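Local coordinates for fusolin (Unidentified entomopoxvirus, PDB 4OW5), which probably binds chitin through a lytic polysaccharide monooxygenase-like domain, enhances the virulence of entomopoxviruses and crystallises in vivo into viral spindles, at residues Q39-K44 against F105-G110; T5-R10 against I134-C139; P146-I151 against Q216-V221. One frame throughout, in Å; residues are numbered along the deposited sequence.

How the contacts relate
All three contacts belong to the lytic polysaccharide monooxygenase domain. Contacts 2 and 3 pack against each other across its two sheets: Phe138 CG lies 3.6 Å from Phe149 CE2, and Phe136 CZ lies 3.6 Å from Ile151 CG2. Contact 3 is the one beside the metal-binding histidines (no metal is bound to this chain here), the side chain of Arg217 coming within about 3 Å of that of His144, whereas the Phe138 side chain of contact 2 is about 8 Å from that of His1. Contact 1, where helix 32-47 meets a loop, has its centre about 24 Å from that of contact 2 and 27 Å from that of contact 3. Contacts 1 and 2 both also touch the second subunit.

Contact 1. Residues Q39-K44 against F105-G110; sequences QNVYNK and FGDKTG. With EDO (1,2-ethanediol), chain E.
With CG anti to the backbone N (chi1 -173°) and every later torsion extended, Lys44 reaches from the helix to Asp107, whose own CG is likewise anti to its backbone N. The ammonium NZ ends 2.9 Å from Asp107 OD2 in a salt bridge, approaching on the syn side and 15° out of the carboxylate plane. The other oxygen, Asp107 OD1, accepts from Thr109 N at 2.9 Å, closing an Asx turn, and from Thr109 OG1 at an unusually short 2.5 Å. The carboxylate is thus gripped at both oxygens, and its turn orients it for the lysine. A water joins Lys44 NZ to Thr109 OG1. Alongside, the contact is van der Waals packing: Val41 CG2 rests 3.7 Å from Gly110 N, where the absence of a side chain lets the helix come close, and Asn40 CB lies 4.5 Å from Gly110 CA. The amide of Asn40 is engaged by Asp243 and Ile245 of the second subunit, with a further bond to a water. The contact fastens helix 32-47 to the loop between helix 80-87 and strand 120-123, while Val41 also packs on Ala58 and Met62 of helix 52-64.

Contact 2. Residues T5-R10 against I134-C139; sequences TFPIAR and IEFEFC. With EDO (1,2-ethanediol), chain H.
The Phe6 ring presents its edge to Glu135 O, in plane, with CD2 3.4 Å from that oxygen. The Phe136 ring is met obliquely by Pro7 CD, 3.7 Å from its CE1, and carries Ile134 CD1 over one face, offset toward the rim. Ile134 CD1 also meets Pro7 CG, so the proline, which follows a cis peptide bond, packs against both residues. Between the backbones lies a classic beta bulge: Thr5 N and Phe6 N both donate to Glu137 O, and Glu137 N returns a bond of 2.9 Å to Phe6 O. Thr5 OG1, set between its backbone N and carbonyl carbon (chi1 47°), donates to Glu137 OE1 at 2.8 Å, on the anti side and 29° out of the carboxylate plane. Gln188 N and Ser187 OG also bond to that carboxylate, which is thereby held at both oxygens. Packing is tight at Thr5 CG2, 3.4 Å from CB of Cys139, the partner of Cys189 in a disulfide. Tyr348 on helix 338-352 of the second subunit meets the Phe6 ring. Strand 2-6 forms the edge of its sheet within the chain, beside strand 131-140, which pairs in turn with strand 194-203.

Contact 3. Residues P146-I151 against Q216-V221; sequences PSFFEI and QRNDPV
Strands 147-154 and 209-217 run antiparallel in the larger sheet of the monooxygenase fold, and this contact is the end of their pairing, where residue 217 gives way to a loop beside the metal-binding His144. Phe148 and Gln216 form a hydrogen-bonded pair: Phe148 N donates to Gln216 O and Gln216 N to Phe148 O, each at 2.9 Å. Ser147 and Arg217 make the next, non-hydrogen-bonded pair. Beyond it Asn218 N donates to Pro146 O at 3.0 Å, from 42° above the carbonyl plane, while Asn218 itself is the centre of an inverse gamma turn that leads the chain out of the strand.

On the side of the sheet bearing Phe148 and Gln216, the two side chains lie alongside and point the same way. Gln216 CB sits over one face of the Phe148 ring, 3.8 Å from its centroid, a CH-pi contact 20° off the ring normal. A bend at chi2 (60°) then turns the glutamine away from the ring, and its NE2 donates to Arg217 O at 2.9 Å, the acceptor close to the amide plane. Asn218 crosses the phenylalanine at about a right angle, its OD1 approaching the ring edge 3.4 Å from Phe148 CD1. Pro146 CG packs 3.8 Å from Asn218 CB.

On the Arg217 side, a water accepts from Arg217 NE and donates to Pro146 O, so this carbonyl receives two donors, one from the backbone and one from solvent. Asp219 OD2 lies over the guanidinium at a long distance, interacting by charge alone. His144 and His1 bind zinc or copper in structures of this protein, but the site is empty here. Because the Arg217 side chain packs on His144, its charge may raise the positive potential near the site, partly offset by Asp219.

Contact 1. Residues Q39-K44 against F105-G110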
loop_
_atom_site.group_PDB
_atom_site.type_symbol
_atom_site.label_atom_id
_atom_site.label_comp_id
_atom_site.label_asym_id
_atom_site.label_seq_id
_atom_site.Cartn_x
_atom_site.Cartn_y
_atom_site.Cartn_z
ATOM N N GLN A 39 2.542 7.324 -25.363
ATOM C CA GLN A 39 3.018 6.317 -26.319
ATOM C C GLN A 39 1.925 5.371 -26.791
ATOM O O GLN A 39 1.981 4.930 -27.942
ATOM C CB GLN A 39 4.220 5.562 -25.760
ATOM C CG GLN A 39 5.423 6.524 -25.737
ATOM C CD GLN A 39 6.705 5.991 -25.153
ATOM O OE1 GLN A 39 6.774 4.892 -24.605
ATOM N NE2 GLN A 39 7.770 6.764 -25.298
ATOM N N ASN A 40 0.893 5.130 -25.999
ATOM C CA ASN A 40 -0.191 4.298 -26.479
ATOM C C ASN A 40 -0.917 4.997 -27.626
ATOM O O ASN A 40 -1.204 4.376 -28.655
ATOM C CB ASN A 40 -1.202 3.954 -25.368
ATOM C CG ASN A 40 -1.190 2.498 -24.995
ATOM O OD1 ASN A 40 -0.161 1.829 -25.062
ATOM N ND2 ASN A 40 -2.340 1.932 -24.721
ATOM N N VAL A 41 -1.184 6.285 -27.465
ATOM C CA VAL A 41 -1.883 7.042 -28.513
ATOM C C VAL A 41 -0.961 7.200 -29.723
ATOM O O VAL A 41 -1.397 6.976 -30.843
ATOM C CB VAL A 41 -2.387 8.385 -27.994
ATOM C CG1 VAL A 41 -2.949 9.220 -29.146
ATOM C CG2 VAL A 41 -3.444 8.159 -26.912
ATOM N N TYR A 42 0.287 7.576 -29.502
ATOM C CA TYR A 42 1.285 7.685 -30.564
ATOM C C TYR A 42 1.380 6.343 -31.357
ATOM O O TYR A 42 1.237 6.334 -32.581
ATOM C CB TYR A 42 2.638 8.047 -29.936
ATOM C CG TYR A 42 3.787 8.228 -30.905
ATOM C CD1 TYR A 42 4.733 7.233 -31.081
ATOM C CD2 TYR A 42 3.997 9.441 -31.542
ATOM C CE1 TYR A 42 5.809 7.399 -31.951
ATOM C CE2 TYR A 42 5.067 9.623 -32.428
ATOM C CZ TYR A 42 5.965 8.591 -32.637
ATOM O OH TYR A 42 7.021 8.774 -33.492
ATOM N N ASN A 43 1.524 5.229 -30.652
ATOM C CA ASN A 43 1.625 3.919 -31.331
ATOM C C ASN A 43 0.308 3.502 -32.006
ATOM O O ASN A 43 0.376 2.883 -33.064
ATOM C CB ASN A 43 2.105 2.833 -30.379
ATOM C CG ASN A 43 3.523 3.030 -29.933
ATOM O OD1 ASN A 43 4.301 3.702 -30.580
ATOM N ND2 ASN A 43 3.874 2.523 -28.777
ATOM N N LYS A 44 -0.863 3.878 -31.465
ATOM C CA LYS A 44 -2.172 3.570 -32.065
ATOM C C LYS A 44 -2.316 4.231 -33.447
ATOM O O LYS A 44 -2.740 3.584 -34.411
ATOM C CB LYS A 44 -3.303 4.016 -31.150
ATOM C CG LYS A 44 -4.708 3.582 -31.597
ATOM C CD LYS A 44 -5.697 4.105 -30.537
ATOM C CE LYS A 44 -7.145 3.847 -30.844
ATOM N NZ LYS A 44 -7.993 4.218 -29.682
ATOM N N PHE A 105 -13.478 15.315 -29.875
ATOM C CA PHE A 105 -12.642 15.421 -28.695
ATOM C C PHE A 105 -11.310 14.650 -28.861
ATOM O O PHE A 105 -10.577 14.504 -27.891
ATOM C CB PHE A 105 -13.438 14.941 -27.475
ATOM C CG PHE A 105 -14.537 15.912 -27.124
ATOM C CD1 PHE A 105 -15.838 15.701 -27.559
ATOM C CD2 PHE A 105 -14.248 17.106 -26.479
ATOM C CE1 PHE A 105 -16.838 16.637 -27.302
ATOM C CE2 PHE A 105 -15.258 18.035 -26.204
ATOM C CZ PHE A 105 -16.541 17.807 -26.654
ATOM N N GLY A 106 -10.980 14.228 -30.077
ATOM C CA GLY A 106 -9.733 13.519 -30.354
ATOM C C GLY A 106 -9.707 12.159 -29.702
ATOM O O GLY A 106 -10.760 11.602 -29.395
ATOM N N ASP A 107 -8.500 11.650 -29.433
ATOM C CA ASP A 107 -8.285 10.380 -28.743
ATOM C C ASP A 107 -7.511 10.657 -27.445
ATOM O O ASP A 107 -6.355 11.078 -27.492
ATOM C CB ASP A 107 -7.548 9.380 -29.621
ATOM C CG ASP A 107 -7.432 7.995 -29.001
ATOM O OD1 ASP A 107 -7.363 7.899 -27.750
ATOM O OD2 ASP A 107 -7.408 7.013 -29.755
ATOM N N LYS A 108 -8.156 10.430 -26.293
ATOM C CA LYS A 108 -7.521 10.641 -24.986
ATOM C C LYS A 108 -7.433 9.327 -24.218
ATOM O O LYS A 108 -7.142 9.337 -23.021
ATOM C CB LYS A 108 -8.275 11.693 -24.176
ATOM C CG LYS A 108 -8.231 13.085 -24.838
ATOM C CD LYS A 108 -9.251 13.972 -24.238
ATOM C CE LYS A 108 -9.227 15.383 -24.761
ATOM N NZ LYS A 108 -10.542 15.696 -25.372
ATOM N N THR A 109 -7.600 8.200 -24.913
ATOM C CA THR A 109 -7.637 6.849 -24.339
ATOM C C THR A 109 -6.362 6.380 -23.686
ATOM O O THR A 109 -6.447 5.449 -22.887
ATOM C CB THR A 109 -8.086 5.795 -25.331
ATOM O OG1 THR A 109 -7.178 5.756 -26.425
ATOM C CG2 THR A 109 -9.484 6.023 -25.796
ATOM N N GLY A 110 -5.227 7.042 -23.908
ATOM C CA GLY A 110 -4.003 6.709 -23.192
ATOM C C GLY A 110 -4.181 6.920 -21.700
ATOM O O GLY A 110 -3.621 6.187 -20.891
HETATM C C1 EDO E . 7.131 4.764 -28.943
HETATM O O1 EDO E . 6.941 4.260 -30.256
HETATM C C2 EDO E . 7.588 3.641 -28.009
HETATM O O2 EDO E . 6.544 2.691 -27.794
HETATM O O HOH W 1 -4.724 3.550 -24.643
HETATM O O HOH W 2 -7.395 2.583 -26.895
#

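Contact 2. Residues T5-R10 against I134-C139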
loop_
_atom_site.group_PDB
_atom_site.type_symbol
_atom_site.label_atom_id
_atom_site.label_comp_id
_atom_site.label_asym_id
_atom_site.label_seq_id
_atom_site.Cartn_x
_atom_site.Cartn_y
_atom_site.Cartn_z
ATOM N N THR A 5 -7.542 20.658 -9.767
ATOM C CA THR A 5 -6.197 21.051 -9.347
ATOM C C THR A 5 -5.889 20.452 -7.999
ATOM O O THR A 5 -4.723 20.247 -7.705
ATOM C CB THR A 5 -5.964 22.532 -9.373
ATOM O OG1 THR A 5 -7.053 23.186 -8.739
ATOM C CG2 THR A 5 -5.729 23.030 -10.781
ATOM N N PHE A 6 -6.883 20.161 -7.184
ATOM C CA PHE A 6 -6.604 19.474 -5.908
ATOM C C PHE A 6 -7.735 18.531 -5.554
ATOM O O PHE A 6 -8.829 19.029 -5.320
ATOM C CB PHE A 6 -6.359 20.433 -4.731
ATOM C CG PHE A 6 -5.856 19.639 -3.549
ATOM C CD1 PHE A 6 -4.611 19.038 -3.586
ATOM C CD2 PHE A 6 -6.685 19.363 -2.468
ATOM C CE1 PHE A 6 -4.215 18.154 -2.602
ATOM C CE2 PHE A 6 -6.244 18.547 -1.417
ATOM C CZ PHE A 6 -4.997 17.959 -1.491
ATOM N N PRO A 7 -7.506 17.194 -5.460
ATOM C CA PRO A 7 -6.260 16.460 -5.811
ATOM C C PRO A 7 -6.042 16.574 -7.316
ATOM O O PRO A 7 -7.009 16.464 -8.060
ATOM C CB PRO A 7 -6.537 15.007 -5.382
ATOM C CG PRO A 7 -7.881 14.967 -4.798
ATOM C CD PRO A 7 -8.592 16.274 -5.103
ATOM N N ILE A 8 -4.820 16.803 -7.752
ATOM C CA ILE A 8 -4.516 17.072 -9.166
ATOM C C ILE A 8 -5.072 15.980 -10.074
ATOM O O ILE A 8 -4.916 14.785 -9.780
ATOM C CB ILE A 8 -3.010 17.322 -9.403
ATOM C CG1 ILE A 8 -2.774 17.916 -10.802
ATOM C CG2 ILE A 8 -2.129 16.103 -9.152
ATOM C CD1 ILE A 8 -1.318 18.448 -11.049
ATOM N N ALA A 9 -5.788 16.393 -11.149
ATOM C CA ALA A 9 -6.353 15.427 -12.078
ATOM C C ALA A 9 -5.200 14.699 -12.806
ATOM O O ALA A 9 -4.136 15.283 -13.032
ATOM C CB ALA A 9 -7.247 16.109 -13.094
ATOM N N ARG A 10 -5.429 13.447 -13.184
ATOM C CA ARG A 10 -4.435 12.610 -13.863
ATOM C C ARG A 10 -3.845 13.286 -15.099
ATOM O O ARG A 10 -2.616 13.331 -15.257
ATOM C CB ARG A 10 -5.073 11.280 -14.275
ATOM C CG ARG A 10 -4.104 10.283 -14.824
ATOM C CD ARG A 10 -4.849 9.026 -15.217
ATOM N NE ARG A 10 -5.222 8.238 -14.039
ATOM C CZ ARG A 10 -5.814 7.056 -14.101
ATOM N NH1 ARG A 10 -6.100 6.513 -15.277
ATOM N NH2 ARG A 10 -6.101 6.389 -12.988
ATOM N N ILE A 134 -11.271 16.511 2.510
ATOM C CA ILE A 134 -10.349 17.169 1.607
ATOM C C ILE A 134 -11.092 18.347 1.011
ATOM O O ILE A 134 -12.244 18.207 0.607
ATOM C CB ILE A 134 -9.686 16.267 0.539
ATOM C CG1 ILE A 134 -10.561 15.986 -0.673
ATOM C CG2 ILE A 134 -9.146 15.004 1.173
ATOM C CD1 ILE A 134 -9.819 15.197 -1.794
ATOM N N GLU A 135 -10.414 19.482 0.890
ATOM C CA GLU A 135 -11.027 20.601 0.231
ATOM C C GLU A 135 -10.666 20.536 -1.263
ATOM O O GLU A 135 -9.575 20.906 -1.658
ATOM C CB GLU A 135 -10.648 21.929 0.863
ATOM C CG GLU A 135 -11.447 23.070 0.273
ATOM C CD GLU A 135 -10.963 24.437 0.704
ATOM O OE1 GLU A 135 -9.780 24.760 0.444
ATOM O OE2 GLU A 135 -11.799 25.228 1.193
ATOM N N PHE A 136 -11.601 20.081 -2.064
ATOM C CA PHE A 136 -11.474 20.012 -3.500
ATOM C C PHE A 136 -11.284 21.388 -4.086
ATOM O O PHE A 136 -11.952 22.330 -3.657
ATOM C CB PHE A 136 -12.722 19.375 -4.160
ATOM C CG PHE A 136 -12.748 17.876 -4.137
ATOM C CD1 PHE A 136 -12.233 17.147 -5.189
ATOM C CD2 PHE A 136 -13.309 17.192 -3.068
ATOM C CE1 PHE A 136 -12.282 15.757 -5.187
ATOM C CE2 PHE A 136 -13.334 15.796 -3.053
ATOM C CZ PHE A 136 -12.845 15.091 -4.125
ATOM N N GLU A 137 -10.407 21.501 -5.077
ATOM C CA GLU A 137 -10.233 22.719 -5.866
ATOM C C GLU A 137 -10.323 22.331 -7.330
ATOM O O GLU A 137 -9.578 21.454 -7.803
ATOM C CB GLU A 137 -8.903 23.450 -5.552
ATOM C CG GLU A 137 -8.860 24.834 -6.177
ATOM C CD GLU A 137 -7.529 25.557 -6.121
ATOM O OE1 GLU A 137 -6.533 24.991 -6.620
ATOM O OE2 GLU A 137 -7.494 26.722 -5.660
ATOM N N PHE A 138 -11.312 22.872 -8.016
ATOM C CA PHE A 138 -11.502 22.677 -9.441
ATOM C C PHE A 138 -11.218 24.033 -10.115
ATOM O O PHE A 138 -11.789 25.063 -9.728
ATOM C CB PHE A 138 -12.893 22.137 -9.740
ATOM C CG PHE A 138 -13.025 21.672 -11.166
ATOM C CD1 PHE A 138 -13.370 22.558 -12.171
ATOM C CD2 PHE A 138 -12.784 20.346 -11.510
ATOM C CE1 PHE A 138 -13.426 22.140 -13.501
ATOM C CE2 PHE A 138 -12.918 19.919 -12.827
ATOM C CZ PHE A 138 -13.216 20.828 -13.821
ATOM N N CYS A 139 -10.328 24.012 -11.080
ATOM C CA CYS A 139 -9.795 25.167 -11.780
ATOM C C CYS A 139 -10.531 25.398 -13.097
ATOM O O CYS A 139 -10.265 24.686 -14.070
ATOM C CB CYS A 139 -8.303 24.948 -12.005
ATOM S SG CYS A 139 -7.428 26.331 -12.776
HETATM C C1 EDO H . -8.724 4.249 -15.917
HETATM O O1 EDO H . -9.639 3.528 -16.668
HETATM C C2 EDO H . -7.415 3.485 -15.692
HETATM O O2 EDO H . -6.929 3.978 -14.467
#

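Contact 3. Residues P146-I151 against Q216-V221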
loop_
_atom_site.group_PDB
_atom_site.type_symbol
_atom_site.label_atom_id
_atom_site.label_comp_id
_atom_site.label_asym_id
_atom_site.label_seq_id
_atom_site.Cartn_x
_atom_site.Cartn_y
_atom_site.Cartn_z
ATOM N N PRO A 146 -25.143 28.328 -15.487
ATOM C CA PRO A 146 -25.220 27.442 -14.306
ATOM C C PRO A 146 -24.525 26.075 -14.537
ATOM O O PRO A 146 -24.384 25.596 -15.659
ATOM C CB PRO A 146 -26.735 27.276 -14.087
ATOM C CG PRO A 146 -27.344 27.474 -15.434
ATOM C CD PRO A 146 -26.441 28.432 -16.179
ATOM N N SER A 147 -24.139 25.448 -13.456
ATOM C CA SER A 147 -23.488 24.153 -13.513
ATOM C C SER A 147 -23.595 23.452 -12.186
ATOM O O SER A 147 -24.062 24.030 -11.187
ATOM C CB SER A 147 -22.026 24.329 -13.895
ATOM O OG SER A 147 -21.330 25.018 -12.866
ATOM N N PHE A 148 -23.205 22.187 -12.176
ATOM C CA PHE A 148 -23.178 21.388 -10.952
ATOM C C PHE A 148 -22.049 20.365 -11.044
ATOM O O PHE A 148 -21.521 20.087 -12.127
ATOM C CB PHE A 148 -24.530 20.690 -10.699
ATOM C CG PHE A 148 -24.907 19.571 -11.640
ATOM C CD1 PHE A 148 -25.636 19.824 -12.787
ATOM C CD2 PHE A 148 -24.579 18.248 -11.349
ATOM C CE1 PHE A 148 -26.026 18.782 -13.628
ATOM C CE2 PHE A 148 -24.920 17.223 -12.227
ATOM C CZ PHE A 148 -25.711 17.491 -13.318
ATOM N N PHE A 149 -21.712 19.795 -9.907
ATOM C CA PHE A 149 -20.659 18.782 -9.829
ATOM C C PHE A 149 -21.168 17.502 -9.263
ATOM O O PHE A 149 -22.122 17.491 -8.487
ATOM C CB PHE A 149 -19.514 19.250 -8.919
ATOM C CG PHE A 149 -18.612 20.290 -9.514
ATOM C CD1 PHE A 149 -18.984 21.627 -9.538
ATOM C CD2 PHE A 149 -17.357 19.946 -10.001
ATOM C CE1 PHE A 149 -18.147 22.584 -10.091
ATOM C CE2 PHE A 149 -16.521 20.904 -10.543
ATOM C CZ PHE A 149 -16.937 22.208 -10.625
ATOM N N GLU A 150 -20.506 16.423 -9.640
ATOM C CA GLU A 150 -20.673 15.115 -9.035
ATOM C C GLU A 150 -19.305 14.597 -8.769
ATOM O O GLU A 150 -18.432 14.769 -9.613
ATOM C CB GLU A 150 -21.468 14.147 -9.893
ATOM C CG GLU A 150 -22.872 14.606 -10.142
ATOM C CD GLU A 150 -23.699 13.635 -10.946
ATOM O OE1 GLU A 150 -23.136 13.022 -11.878
ATOM O OE2 GLU A 150 -24.917 13.523 -10.686
ATOM N N ILE A 151 -19.081 14.033 -7.583
ATOM C CA ILE A 151 -17.784 13.462 -7.220
ATOM C C ILE A 151 -18.045 12.035 -6.810
ATOM O O ILE A 151 -18.997 11.764 -6.061
ATOM C CB ILE A 151 -17.053 14.270 -6.123
ATOM C CG1 ILE A 151 -16.956 15.768 -6.498
ATOM C CG2 ILE A 151 -15.668 13.656 -5.805
ATOM C CD1 ILE A 151 -16.294 16.650 -5.407
ATOM N N GLN A 216 -20.741 19.414 -14.792
ATOM C CA GLN A 216 -21.778 19.408 -15.805
ATOM C C GLN A 216 -22.438 20.770 -15.941
ATOM O O GLN A 216 -22.936 21.311 -14.971
ATOM C CB GLN A 216 -22.833 18.361 -15.430
ATOM C CG GLN A 216 -24.030 18.249 -16.411
ATOM C CD GLN A 216 -23.618 17.890 -17.808
ATOM O OE1 GLN A 216 -22.990 16.837 -18.050
ATOM N NE2 GLN A 216 -23.990 18.705 -18.781
ATOM N N ARG A 217 -22.455 21.303 -17.159
ATOM C CA ARG A 217 -23.159 22.538 -17.465
ATOM C C ARG A 217 -24.660 22.266 -17.522
ATOM O O ARG A 217 -25.105 21.300 -18.137
ATOM C CB ARG A 217 -22.688 23.129 -18.794
ATOM C CG ARG A 217 -21.226 23.509 -18.794
ATOM C CD ARG A 217 -20.834 24.223 -20.072
ATOM N NE ARG A 217 -21.498 25.522 -20.189
ATOM C CZ ARG A 217 -21.380 26.341 -21.223
ATOM N NH1 ARG A 217 -20.608 26.017 -22.251
ATOM N NH2 ARG A 217 -22.007 27.512 -21.223
ATOM N N ASN A 218 -25.436 23.120 -16.875
ATOM C CA ASN A 218 -26.896 23.031 -16.902
ATOM C C ASN A 218 -27.415 23.776 -18.107
ATOM O O ASN A 218 -27.908 24.890 -17.923
ATOM C CB ASN A 218 -27.497 23.671 -15.659
ATOM C CG ASN A 218 -27.428 22.857 -14.450
ATOM O OD1 ASN A 218 -26.527 23.031 -13.640
ATOM N ND2 ASN A 218 -28.432 22.044 -14.243
ATOM N N ASP A 219 -27.238 23.266 -19.317
ATOM C CA ASP A 219 -27.729 23.989 -20.481
ATOM C C ASP A 219 -28.014 23.023 -21.613
ATOM O O ASP A 219 -27.578 21.871 -21.543
ATOM C CB ASP A 219 -26.753 25.114 -20.899
ATOM C CG ASP A 219 -25.561 24.665 -21.730
ATOM O OD1 ASP A 219 -25.058 23.538 -21.494
ATOM O OD2 ASP A 219 -25.125 25.445 -22.610
ATOM N N PRO A 220 -28.748 23.460 -22.655
ATOM C CA PRO A 220 -29.155 22.526 -23.720
ATOM C C PRO A 220 -28.012 21.822 -24.467
ATOM O O PRO A 220 -28.273 20.744 -24.985
ATOM C CB PRO A 220 -29.964 23.427 -24.672
ATOM C CG PRO A 220 -30.543 24.435 -23.774
ATOM C CD PRO A 220 -29.423 24.766 -22.837
ATOM N N VAL A 221 -26.778 22.398 -24.529
ATOM C CA VAL A 221 -25.638 21.720 -25.168
ATOM C C VAL A 221 -25.216 20.550 -24.258
ATOM O O VAL A 221 -24.827 19.486 -24.733
ATOM C CB VAL A 221 -24.446 22.655 -25.484
ATOM C CG1 VAL A 221 -23.278 21.853 -26.041
ATOM C CG2 VAL A 221 -24.843 23.757 -26.472
HETATM O O HOH W 3 -23.256 26.563 -18.144
#